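Local coordinates for decapping nuclease RAI1 (Candida albicans, PDB 5BUD), which hydrolyses NAD caps from the 5' end of RNA with the help of divalent metal ions, and binds and stimulates the exoribonuclease RAT1, at residues T55-K67 with K165-I177. Numbering follows the deposited sequence.
With MN (manganese (II) ion), chain G; nucleotides of chain C.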
# COMPACT_ATOMS: atom_id res chain seq x y z
N THR A 55 -2.70 -27.87 13.06
CA THR A 55 -3.94 -28.50 12.60
C THR A 55 -4.09 -28.56 11.07
O THR A 55 -4.91 -29.33 10.56
CB THR A 55 -5.20 -27.82 13.18
OG1 THR A 55 -5.23 -26.45 12.76
CG2 THR A 55 -5.23 -27.91 14.70
N GLY A 56 -3.34 -27.75 10.34
CA GLY A 56 -3.41 -27.77 8.88
C GLY A 56 -4.60 -26.98 8.33
O GLY A 56 -5.45 -27.52 7.63
N ILE A 57 -4.61 -25.68 8.61
CA ILE A 57 -5.74 -24.81 8.26
C ILE A 57 -5.95 -24.75 6.75
O ILE A 57 -5.00 -24.57 6.00
CB ILE A 57 -5.54 -23.41 8.85
CG1 ILE A 57 -5.60 -23.48 10.38
CG2 ILE A 57 -6.62 -22.47 8.35
CD1 ILE A 57 -4.90 -22.34 11.09
N ASP A 58 -7.19 -24.93 6.28
CA ASP A 58 -7.46 -24.83 4.86
C ASP A 58 -7.79 -23.39 4.52
O ASP A 58 -8.84 -22.87 4.94
CB ASP A 58 -8.61 -25.74 4.40
CG ASP A 58 -8.61 -25.91 2.88
OD1 ASP A 58 -8.22 -24.96 2.19
OD2 ASP A 58 -8.96 -27.00 2.36
N LEU A 59 -6.93 -22.75 3.74
CA LEU A 59 -7.08 -21.32 3.46
C LEU A 59 -8.08 -21.05 2.34
O LEU A 59 -8.35 -19.91 2.04
CB LEU A 59 -5.71 -20.67 3.16
CG LEU A 59 -4.76 -20.61 4.34
CD1 LEU A 59 -3.39 -20.07 3.95
CD2 LEU A 59 -5.32 -19.78 5.50
N GLN A 60 -8.59 -22.09 1.68
CA GLN A 60 -9.75 -21.91 0.79
C GLN A 60 -11.08 -22.22 1.47
O GLN A 60 -12.14 -22.08 0.86
CB GLN A 60 -9.61 -22.68 -0.52
CG GLN A 60 -9.47 -24.18 -0.40
CD GLN A 60 -9.26 -24.84 -1.74
OE1 GLN A 60 -9.99 -24.57 -2.69
NE2 GLN A 60 -8.25 -25.69 -1.84
N GLY A 61 -11.03 -22.61 2.75
CA GLY A 61 -12.24 -22.82 3.53
C GLY A 61 -13.13 -21.60 3.48
O GLY A 61 -12.70 -20.49 3.84
N GLY A 62 -14.37 -21.78 3.02
CA GLY A 62 -15.34 -20.68 3.01
C GLY A 62 -15.31 -19.79 1.78
O GLY A 62 -15.99 -18.77 1.74
N TYR A 63 -14.55 -20.19 0.77
CA TYR A 63 -14.45 -19.45 -0.49
C TYR A 63 -15.82 -19.02 -1.08
O TYR A 63 -15.97 -17.90 -1.56
CB TYR A 63 -13.68 -20.26 -1.51
CG TYR A 63 -13.60 -19.62 -2.87
CD1 TYR A 63 -12.78 -18.52 -3.08
CD2 TYR A 63 -14.32 -20.11 -3.96
CE1 TYR A 63 -12.68 -17.93 -4.31
CE2 TYR A 63 -14.23 -19.50 -5.20
CZ TYR A 63 -13.40 -18.41 -5.36
OH TYR A 63 -13.28 -17.78 -6.57
N SER A 64 -16.79 -19.93 -1.06
CA SER A 64 -18.11 -19.67 -1.67
C SER A 64 -18.94 -18.62 -0.93
O SER A 64 -19.85 -18.03 -1.52
CB SER A 64 -18.92 -20.98 -1.74
OG SER A 64 -19.30 -21.36 -0.43
N LYS A 65 -18.65 -18.36 0.34
CA LYS A 65 -19.31 -17.28 1.10
C LYS A 65 -18.50 -15.96 1.20
O LYS A 65 -18.84 -15.07 1.95
CB LYS A 65 -19.61 -17.75 2.51
CG LYS A 65 -20.29 -19.11 2.61
CD LYS A 65 -20.70 -19.42 4.05
CE LYS A 65 -19.57 -19.18 5.05
NZ LYS A 65 -19.70 -19.96 6.32
N PHE A 66 -17.40 -15.87 0.46
CA PHE A 66 -16.56 -14.67 0.47
C PHE A 66 -17.38 -13.42 0.13
O PHE A 66 -18.02 -13.37 -0.91
CB PHE A 66 -15.42 -14.90 -0.53
CG PHE A 66 -14.43 -13.76 -0.64
CD1 PHE A 66 -14.16 -12.88 0.40
CD2 PHE A 66 -13.71 -13.62 -1.81
CE1 PHE A 66 -13.24 -11.85 0.25
CE2 PHE A 66 -12.76 -12.61 -1.96
CZ PHE A 66 -12.54 -11.72 -0.94
N LYS A 67 -17.38 -12.43 1.02
CA LYS A 67 -17.98 -11.13 0.75
C LYS A 67 -16.94 -10.15 0.18
O LYS A 67 -16.17 -9.53 0.92
CB LYS A 67 -18.62 -10.55 2.00
CG LYS A 67 -19.21 -9.17 1.75
CD LYS A 67 -20.29 -8.82 2.75
CE LYS A 67 -20.96 -7.47 2.42
NZ LYS A 67 -20.32 -6.30 3.09
N LYS A 165 -8.16 -17.49 -8.64
CA LYS A 165 -9.18 -16.80 -7.85
C LYS A 165 -9.25 -17.26 -6.39
O LYS A 165 -9.45 -16.47 -5.49
CB LYS A 165 -10.56 -16.93 -8.50
CG LYS A 165 -10.67 -16.27 -9.86
CD LYS A 165 -10.32 -14.80 -9.77
CE LYS A 165 -10.77 -14.02 -11.00
NZ LYS A 165 -10.60 -12.55 -10.81
N ARG A 166 -9.07 -18.55 -6.14
CA ARG A 166 -8.98 -19.02 -4.78
C ARG A 166 -7.74 -18.49 -4.09
O ARG A 166 -7.78 -18.20 -2.90
CB ARG A 166 -9.04 -20.56 -4.75
CG ARG A 166 -10.45 -21.06 -5.04
CD ARG A 166 -10.54 -22.54 -5.38
NE ARG A 166 -11.95 -22.87 -5.58
CZ ARG A 166 -12.80 -23.27 -4.64
NH1 ARG A 166 -12.42 -23.48 -3.38
NH2 ARG A 166 -14.07 -23.48 -4.97
N CYS A 167 -6.64 -18.35 -4.82
CA CYS A 167 -5.41 -17.78 -4.23
C CYS A 167 -5.62 -16.33 -3.78
O CYS A 167 -5.13 -15.93 -2.71
CB CYS A 167 -4.23 -17.91 -5.19
SG CYS A 167 -3.54 -19.58 -5.28
N GLU A 168 -6.44 -15.58 -4.53
CA GLU A 168 -6.83 -14.23 -4.12
C GLU A 168 -7.56 -14.25 -2.80
O GLU A 168 -7.38 -13.38 -1.95
CB GLU A 168 -7.65 -13.52 -5.23
CG GLU A 168 -6.76 -13.08 -6.38
CD GLU A 168 -7.47 -12.67 -7.67
OE1 GLU A 168 -6.75 -12.43 -8.66
OE2 GLU A 168 -8.71 -12.58 -7.72
N TYR A 169 -8.38 -15.27 -2.61
CA TYR A 169 -9.18 -15.39 -1.41
C TYR A 169 -8.29 -15.77 -0.24
O TYR A 169 -8.46 -15.31 0.88
CB TYR A 169 -10.25 -16.44 -1.63
CG TYR A 169 -10.96 -16.83 -0.40
CD1 TYR A 169 -11.94 -16.02 0.14
CD2 TYR A 169 -10.68 -18.03 0.23
CE1 TYR A 169 -12.62 -16.39 1.29
CE2 TYR A 169 -11.34 -18.41 1.37
CZ TYR A 169 -12.31 -17.58 1.89
OH TYR A 169 -12.96 -17.97 3.03
N VAL A 170 -7.30 -16.61 -0.53
CA VAL A 170 -6.40 -17.12 0.50
C VAL A 170 -5.81 -15.98 1.31
O VAL A 170 -5.70 -16.09 2.52
CB VAL A 170 -5.30 -18.00 -0.16
CG1 VAL A 170 -4.04 -18.11 0.69
CG2 VAL A 170 -5.87 -19.39 -0.47
N GLY A 171 -5.38 -14.91 0.65
CA GLY A 171 -4.75 -13.76 1.34
C GLY A 171 -5.64 -13.19 2.43
O GLY A 171 -5.19 -12.85 3.53
N TYR A 172 -6.90 -13.02 2.10
CA TYR A 172 -7.89 -12.50 3.07
C TYR A 172 -8.26 -13.53 4.12
O TYR A 172 -8.46 -13.20 5.27
CB TYR A 172 -9.16 -12.07 2.31
CG TYR A 172 -8.92 -10.94 1.35
CD1 TYR A 172 -8.45 -9.69 1.79
CD2 TYR A 172 -9.17 -11.11 0.01
CE1 TYR A 172 -8.23 -8.66 0.90
CE2 TYR A 172 -8.96 -10.09 -0.89
CZ TYR A 172 -8.50 -8.87 -0.44
OH TYR A 172 -8.33 -7.88 -1.38
N LYS A 173 -8.31 -14.80 3.75
CA LYS A 173 -8.61 -15.85 4.73
C LYS A 173 -7.51 -15.93 5.78
O LYS A 173 -7.77 -16.11 6.98
CB LYS A 173 -8.75 -17.21 4.01
CG LYS A 173 -9.05 -18.40 4.94
CD LYS A 173 -10.44 -18.38 5.56
CE LYS A 173 -10.72 -19.74 6.22
NZ LYS A 173 -12.00 -19.72 6.98
N PHE A 174 -6.26 -15.77 5.34
CA PHE A 174 -5.15 -15.80 6.26
C PHE A 174 -5.26 -14.67 7.27
O PHE A 174 -5.04 -14.90 8.47
CB PHE A 174 -3.81 -15.72 5.48
CG PHE A 174 -2.60 -15.75 6.36
CD1 PHE A 174 -2.32 -16.87 7.13
CD2 PHE A 174 -1.74 -14.67 6.40
CE1 PHE A 174 -1.19 -16.90 7.96
CE2 PHE A 174 -0.60 -14.69 7.22
CZ PHE A 174 -0.34 -15.80 8.01
N GLU A 175 -5.62 -13.47 6.81
CA GLU A 175 -5.83 -12.36 7.70
C GLU A 175 -6.91 -12.68 8.72
O GLU A 175 -6.79 -12.32 9.89
CB GLU A 175 -6.25 -11.09 6.95
CG GLU A 175 -5.22 -10.47 6.03
CD GLU A 175 -5.82 -9.29 5.24
OE1 GLU A 175 -6.95 -8.90 5.56
OE2 GLU A 175 -5.21 -8.79 4.29
N THR A 176 -7.96 -13.34 8.26
CA THR A 176 -9.09 -13.69 9.11
C THR A 176 -8.69 -14.71 10.18
O THR A 176 -9.03 -14.52 11.32
CB THR A 176 -10.27 -14.20 8.25
OG1 THR A 176 -10.62 -13.18 7.31
CG2 THR A 176 -11.46 -14.54 9.11
N ILE A 177 -7.95 -15.76 9.81
CA ILE A 177 -7.60 -16.81 10.78
C ILE A 177 -6.38 -16.49 11.65
O ILE A 177 -6.19 -17.12 12.68
CB ILE A 177 -7.56 -18.22 10.14
CG1 ILE A 177 -6.49 -18.36 9.04
CG2 ILE A 177 -8.91 -18.52 9.52
CD1 ILE A 177 -5.09 -18.61 9.54
MN MN G . -7.77 -6.88 5.22
OP3 U C 1 -1.35 -5.87 0.22
P U C 1 -1.89 -6.92 1.13
OP1 U C 1 -0.92 -8.02 1.38
OP2 U C 1 -2.54 -6.31 2.35
O5' U C 1 -3.09 -7.52 0.25
C5' U C 1 -4.16 -8.22 0.91
C4' U C 1 -4.70 -9.34 0.06
O4' U C 1 -5.56 -8.81 -0.97
C3' U C 1 -3.70 -10.20 -0.71
O3' U C 1 -3.10 -11.18 0.14
C2' U C 1 -4.62 -10.83 -1.75
O2' U C 1 -5.46 -11.82 -1.21
C1' U C 1 -5.52 -9.65 -2.11
N1 U C 1 -5.04 -8.87 -3.26
C2 U C 1 -5.33 -9.38 -4.51
O2 U C 1 -5.96 -10.40 -4.68
N3 U C 1 -4.88 -8.61 -5.56
C4 U C 1 -4.17 -7.43 -5.49
O4 U C 1 -3.84 -6.87 -6.53
C5 U C 1 -3.89 -6.98 -4.16
C6 U C 1 -4.32 -7.70 -3.12
P U C 2 -1.67 -11.85 -0.20
OP1 U C 2 -1.42 -12.90 0.83
OP2 U C 2 -0.67 -10.77 -0.37
O5' U C 2 -1.85 -12.49 -1.64
C5' U C 2 -2.61 -13.69 -1.89
C4' U C 2 -2.78 -13.91 -3.38
O4' U C 2 -3.44 -12.78 -4.01
C3' U C 2 -1.52 -14.10 -4.21
O3' U C 2 -1.01 -15.41 -4.01
C2' U C 2 -2.07 -13.84 -5.61
O2' U C 2 -2.90 -14.90 -6.07
C1' U C 2 -2.98 -12.65 -5.34
N1 U C 2 -2.33 -11.33 -5.50
C2 U C 2 -2.22 -10.83 -6.79
O2 U C 2 -2.62 -11.43 -7.77
N3 U C 2 -1.60 -9.61 -6.88
C4 U C 2 -1.10 -8.85 -5.84
O4 U C 2 -0.58 -7.76 -6.08
C5 U C 2 -1.26 -9.43 -4.54
C6 U C 2 -1.87 -10.62 -4.42
O HOH W 1 -13.58 -23.68 -0.72
O HOH W 2 -8.99 -6.90 7.28
O HOH W 3 -8.68 -4.82 4.36
O HOH W 4 -6.02 -5.70 6.36
O HOH W 5 -9.49 -8.20 4.54
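Tyr169 is the knob on which the loop 55-67 is moulded, on the outer side of a helix, 158-178, that carries metal and RNA in the PD-(D/E)XK nuclease fold of Rai1. The example illustrates how a largely irregular chain, here with one short 3-10 turn at 63-65, can fit a helix by turning its backbone around one large side chain. Two overlapping turns, type I from Asp58 to Gly61 and type II from Gln60 to Tyr63, bend the loop around the phenol. Its hydroxyl donates to Gly61 O at 2.7 Å, 25° out of the carbonyl plane. Tyr63 CA rides over one face of the ring, 3.8 Å from its centroid, and the edge of the Tyr63 ring points at that ring in an offset edge-to-face pair. Tyr169 in turn presents its own edge to the face of Phe66, CD1 lying 3.5 Å from Phe66 CG, while Phe66 CZ reaches the Tyr172 ring.

Arg166 lies over a face of the Tyr63 ring: its CG sits almost squarely above the centre, and its chain, extended as far as NE, carries the guanidinium over Tyr63 CD2, the two planes 38° apart, and on to Gln60. There NH1 donates to Gln60 OE1 on a lone pair, and a water links the same nitrogen to Gln60 O.

Farther along the helix, Leu59 is the loop's own bump, settling among Val170, Lys173, Phe174 and Ile177; its buried carbonyl oxygen has no polar partner. Ile57 and Ile177 meet tip to tip. Tyr172 stands between Phe66 and the first uridine's sugar; the helix is further tied to RNA and metal where Glu168 O accepts from that nucleotide's O2' and Glu175 OE1 binds manganese at 2.2 Å.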